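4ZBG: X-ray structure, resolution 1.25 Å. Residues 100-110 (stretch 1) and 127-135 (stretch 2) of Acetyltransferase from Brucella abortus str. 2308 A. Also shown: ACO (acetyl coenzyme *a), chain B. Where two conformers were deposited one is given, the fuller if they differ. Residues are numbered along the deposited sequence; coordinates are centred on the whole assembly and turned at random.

Stretch 1 (100-110) IGGKLIREGLA
Stretch 2 127-135: GYYRRFGFK

Residues 100-110 form one regular helix that continues beyond the stretch, with phi near -63° and psi near -44°. Its i to i+4 ladder runs from Leu 104 N to Ile 100 O (2.9 Å) through Ala 110 N to Arg 106 O (3.0 Å). The second stretch is compact: Gly 127 (phi/psi -111/-25) leads into a 3-10 segment from Tyr 128 (-57/-43) to Phe 132 (-104/7), where Phe 132 N donates to Tyr 129 O at 3.1 Å. Gly 133 follows at 94/1, angles that would jam a CB against the preceding carbonyl; Phe 134 (-67/139) and Lys 135 (-126/152) are extended. The stretches run in the same direction, with closest register Arg 106 CA to Phe 132 CA, 6.7 Å. No direct hydrogen bond joins them; they bury 374 Å².

Phe 132 (chi1 -41°, chi2 -73°) is the centre of the packing. Ile 105 (m, chi2 163°) directs its CA-to-CB bond toward stretch 2 and sets Ile 105 CG2 3.5 Å from the centroid of the Phe 132 ring, 4° off the normal, a CH-pi contact made by a methyl squarely over the face. Ile 105 CD1 reaches the ring edge of Tyr 128, 3.7 Å from Tyr 128 CE2, and lies 3.9 Å from CE1 of Tyr 129 (m, chi2 -85°). One turn on, Leu 109 (m, chi2 171°) places CD1 3.7 Å from Phe 132 CB and 3.9 Å from CE2 of Phe 134 (m, chi2 -90°). The i, i+4 spacing thus gives the aromatic cluster two aliphatic partners from one side of the helix.

Arg 106 (m, t, t, chi4 83°) leaves its CA sideways, yet its end approaches stretch 2. Arg 106 CG lies 3.5 Å from Phe 132 CD1, at the ring edge, while Phe 132 CE1 lies over one guanidinium face. Two waters link it to the Arg 131 carbonyl: one accepts from Arg 106 NH2 (2.9 Å) and donates to Arg 131 O (3.1 Å); the other accepts from Arg 106 NE (3.2 Å) and donates to Arg 131 O (2.7 Å).

Around Gly 101 and Gly 102, near the start of the helix stretch, acetyl coenzyme A supplies a second polar link. Gly 101 N donates to ACO O4A at 2.8 Å; Gly 102 N (3.0 Å) and Tyr 128 OH (2.8 Å; t, chi2 72°) both donate to ACO O2A. A CB on Gly 101 would clash with ACO O6A. Arg 131 (p, t, p, chi4 -161°) is braced by Arg 131 NE to Tyr 128 O, 2.9 Å, and donates from NH1 to ACO O2B (3.1 Å) and NH2 to ACO O9A (2.8 Å).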

# COMPACT_ATOMS: atom_id res chain seq x y z
N ILE A 100 11.85 2.97 6.53
CA ILE A 100 11.46 3.03 5.12
C ILE A 100 9.96 2.82 4.93
O ILE A 100 9.29 3.57 4.23
CB ILE A 100 12.27 2.06 4.25
CG1 ILE A 100 13.75 2.41 4.32
CG2 ILE A 100 11.80 2.09 2.81
CD1 ILE A 100 14.64 1.39 3.65
N GLY A 101 9.42 1.78 5.57
CA GLY A 101 8.00 1.51 5.47
C GLY A 101 7.19 2.70 5.95
O GLY A 101 6.22 3.10 5.30
N GLY A 102 7.59 3.27 7.08
CA GLY A 102 6.87 4.41 7.62
C GLY A 102 6.90 5.60 6.67
O GLY A 102 5.91 6.31 6.54
N LYS A 103 8.03 5.83 6.03
CA LYS A 103 8.13 6.92 5.06
C LYS A 103 7.23 6.68 3.85
O LYS A 103 6.57 7.61 3.38
CB LYS A 103 9.58 7.19 4.65
CG LYS A 103 10.39 7.83 5.75
CD LYS A 103 11.86 7.89 5.38
CE LYS A 103 12.70 8.44 6.53
NZ LYS A 103 14.14 8.11 6.34
N LEU A 104 7.21 5.45 3.34
CA LEU A 104 6.34 5.10 2.22
C LEU A 104 4.88 5.30 2.58
O LEU A 104 4.09 5.83 1.78
CB LEU A 104 6.57 3.66 1.80
CG LEU A 104 7.84 3.44 0.98
CD1 LEU A 104 8.16 1.96 0.90
CD2 LEU A 104 7.67 4.02 -0.42
N ILE A 105 4.50 4.85 3.77
CA ILE A 105 3.11 4.96 4.20
C ILE A 105 2.70 6.42 4.36
O ILE A 105 1.66 6.84 3.85
CB ILE A 105 2.86 4.14 5.49
CG1 ILE A 105 3.03 2.65 5.21
CG2 ILE A 105 1.48 4.47 6.05
CD1 ILE A 105 3.21 1.81 6.46
N ARG A 106 3.52 7.21 5.05
CA ARG A 106 3.18 8.61 5.26
C ARG A 106 3.08 9.36 3.93
O ARG A 106 2.17 10.16 3.73
CB ARG A 106 4.18 9.29 6.20
CG ARG A 106 4.03 8.86 7.65
CD ARG A 106 4.79 9.77 8.60
NE ARG A 106 4.74 9.26 9.97
CZ ARG A 106 5.55 8.32 10.44
NH1 ARG A 106 6.46 7.78 9.64
NH2 ARG A 106 5.45 7.91 11.70
N GLU A 107 4.02 9.10 3.03
CA GLU A 107 3.99 9.78 1.75
C GLU A 107 2.78 9.35 0.91
O GLU A 107 2.12 10.18 0.27
CB GLU A 107 5.32 9.59 1.02
CG GLU A 107 5.38 10.31 -0.31
CD GLU A 107 5.15 11.81 -0.20
OE1 GLU A 107 5.46 12.42 0.85
OE2 GLU A 107 4.68 12.37 -1.20
N GLY A 108 2.47 8.05 0.91
CA GLY A 108 1.30 7.57 0.19
C GLY A 108 0.01 8.18 0.70
O GLY A 108 -0.85 8.61 -0.09
N LEU A 109 -0.14 8.23 2.02
CA LEU A 109 -1.34 8.82 2.61
C LEU A 109 -1.44 10.30 2.26
O LEU A 109 -2.52 10.81 1.97
CB LEU A 109 -1.34 8.63 4.12
CG LEU A 109 -1.47 7.18 4.58
CD1 LEU A 109 -1.24 7.12 6.08
CD2 LEU A 109 -2.82 6.59 4.20
N ALA A 110 -0.30 11.00 2.27
CA ALA A 110 -0.30 12.42 1.95
C ALA A 110 -0.74 12.64 0.51
O ALA A 110 -1.50 13.56 0.21
CB ALA A 110 1.07 13.03 2.21
N GLY A 127 -0.71 -2.52 16.34
CA GLY A 127 -0.28 -1.22 16.80
C GLY A 127 0.51 -0.33 15.86
O GLY A 127 0.51 0.90 16.01
N TYR A 128 1.18 -0.93 14.88
CA TYR A 128 2.12 -0.18 14.04
C TYR A 128 1.47 1.01 13.33
O TYR A 128 2.05 2.09 13.28
CB TYR A 128 2.77 -1.11 13.02
CG TYR A 128 3.66 -0.41 12.01
CD1 TYR A 128 4.89 0.12 12.39
CD2 TYR A 128 3.27 -0.28 10.69
CE1 TYR A 128 5.70 0.76 11.46
CE2 TYR A 128 4.07 0.35 9.76
CZ TYR A 128 5.28 0.87 10.15
OH TYR A 128 6.06 1.50 9.20
N TYR A 129 0.28 0.80 12.78
CA TYR A 129 -0.33 1.80 11.92
C TYR A 129 -0.97 2.95 12.69
O TYR A 129 -1.40 3.94 12.10
CB TYR A 129 -1.32 1.14 10.96
CG TYR A 129 -0.65 0.09 10.09
CD1 TYR A 129 -0.00 0.45 8.91
CD2 TYR A 129 -0.65 -1.25 10.46
CE1 TYR A 129 0.61 -0.51 8.11
CE2 TYR A 129 -0.03 -2.21 9.67
CZ TYR A 129 0.60 -1.84 8.50
OH TYR A 129 1.22 -2.79 7.71
N ARG A 130 -1.00 2.86 14.02
CA ARG A 130 -1.52 3.96 14.84
C ARG A 130 -0.72 5.24 14.62
O ARG A 130 -1.27 6.34 14.76
CB ARG A 130 -1.51 3.58 16.32
CG ARG A 130 -2.50 2.49 16.67
CD ARG A 130 -2.36 2.07 18.12
NE ARG A 130 -2.44 3.20 19.05
CZ ARG A 130 -3.56 3.63 19.61
NH1 ARG A 130 -3.54 4.67 20.44
NH2 ARG A 130 -4.71 3.02 19.35
N ARG A 131 0.56 5.12 14.28
CA ARG A 131 1.41 6.29 14.10
C ARG A 131 1.00 7.12 12.88
O ARG A 131 1.44 8.26 12.75
CB ARG A 131 2.89 5.89 14.01
CG ARG A 131 3.28 5.20 12.70
CD ARG A 131 4.60 4.46 12.82
NE ARG A 131 4.50 3.43 13.85
CZ ARG A 131 5.53 2.86 14.47
NH1 ARG A 131 6.78 3.15 14.14
NH2 ARG A 131 5.29 1.97 15.42
N PHE A 132 0.18 6.55 12.01
CA PHE A 132 -0.31 7.27 10.84
C PHE A 132 -1.76 7.70 11.04
O PHE A 132 -2.41 8.19 10.11
CB PHE A 132 -0.21 6.41 9.58
CG PHE A 132 1.07 5.62 9.49
CD1 PHE A 132 2.27 6.24 9.21
CD2 PHE A 132 1.06 4.24 9.69
CE1 PHE A 132 3.45 5.51 9.14
CE2 PHE A 132 2.23 3.51 9.63
CZ PHE A 132 3.43 4.14 9.35
N GLY A 133 -2.30 7.49 12.24
CA GLY A 133 -3.66 7.89 12.52
C GLY A 133 -4.73 6.83 12.33
O GLY A 133 -5.91 7.11 12.54
N PHE A 134 -4.35 5.62 11.94
CA PHE A 134 -5.32 4.54 11.81
C PHE A 134 -5.90 4.14 13.15
O PHE A 134 -5.18 4.05 14.15
CB PHE A 134 -4.70 3.32 11.13
CG PHE A 134 -4.47 3.49 9.66
CD1 PHE A 134 -5.45 3.14 8.75
CD2 PHE A 134 -3.28 4.02 9.19
CE1 PHE A 134 -5.25 3.31 7.40
CE2 PHE A 134 -3.07 4.19 7.85
CZ PHE A 134 -4.06 3.83 6.95
N LYS A 135 -7.20 3.89 13.16
CA LYS A 135 -7.90 3.45 14.37
C LYS A 135 -8.66 2.15 14.12
O LYS A 135 -9.07 1.88 13.00
CB LYS A 135 -8.84 4.55 14.87
CG LYS A 135 -8.12 5.84 15.26
CD LYS A 135 -9.05 6.83 15.93
CE LYS A 135 -10.16 7.28 15.00
NZ LYS A 135 -11.08 8.24 15.67
N1A ACO B . 14.96 3.02 15.80
C2A ACO B . 14.18 2.19 16.49
N3A ACO B . 13.18 1.55 15.91
C4A ACO B . 12.92 1.72 14.61
C5A ACO B . 13.70 2.57 13.87
C6A ACO B . 14.76 3.23 14.52
N6A ACO B . 15.62 4.14 13.78
N7A ACO B . 13.24 2.57 12.61
C8A ACO B . 12.20 1.75 12.59
N9A ACO B . 11.98 1.22 13.78
C1B ACO B . 10.93 0.28 14.15
C2B ACO B . 9.68 0.75 14.04
O2B ACO B . 9.25 1.53 15.18
C3B ACO B . 8.76 -0.62 13.85
O3B ACO B . 8.63 -1.30 15.13
P3B ACO B . 7.31 -1.16 16.10
O7A ACO B . 7.57 -2.07 17.27
O8A ACO B . 6.09 -1.59 15.32
O9A ACO B . 7.21 0.29 16.51
C4B ACO B . 9.46 -1.37 13.00
O4B ACO B . 10.96 -0.87 13.10
C5B ACO B . 9.11 -1.25 11.51
O5B ACO B . 8.92 0.10 11.17
P1A ACO B . 9.52 0.74 9.79
O1A ACO B . 11.02 0.75 9.78
O2A ACO B . 8.81 2.05 9.59
O3A ACO B . 8.96 -0.25 8.64
P2A ACO B . 9.81 -1.25 7.70
O4A ACO B . 10.65 -0.47 6.74
O5A ACO B . 10.49 -2.31 8.52
O6A ACO B . 8.59 -1.88 6.85
CBP ACO B . 6.97 -3.62 6.65
CCP ACO B . 7.49 -2.46 7.51
CDP ACO B . 5.71 -4.18 7.32
CEP ACO B . 6.64 -3.07 5.27
CAP ACO B . 8.06 -4.69 6.55
OAP ACO B . 8.22 -5.27 7.83
C9P ACO B . 7.76 -5.80 5.54
O9P ACO B . 7.96 -5.68 4.37
N8P ACO B . 7.23 -7.01 6.10
C7P ACO B . 6.91 -8.15 5.28
C6P ACO B . 5.71 -7.89 4.39
C5P ACO B . 4.51 -7.45 5.21
O5P ACO B . 4.10 -8.09 6.13
N4P ACO B . 3.88 -6.23 4.81
C3P ACO B . 2.73 -5.73 5.53
C2P ACO B . 1.47 -6.47 5.11
S1P ACO B . 0.03 -5.66 5.85
C ACO B . -0.33 -4.29 4.74
O ACO B . 0.25 -4.18 3.71
CH3 ACO B . -1.39 -3.30 5.19
O HOH W 1 4.09 9.66 13.53
O HOH W 2 1.80 10.10 10.74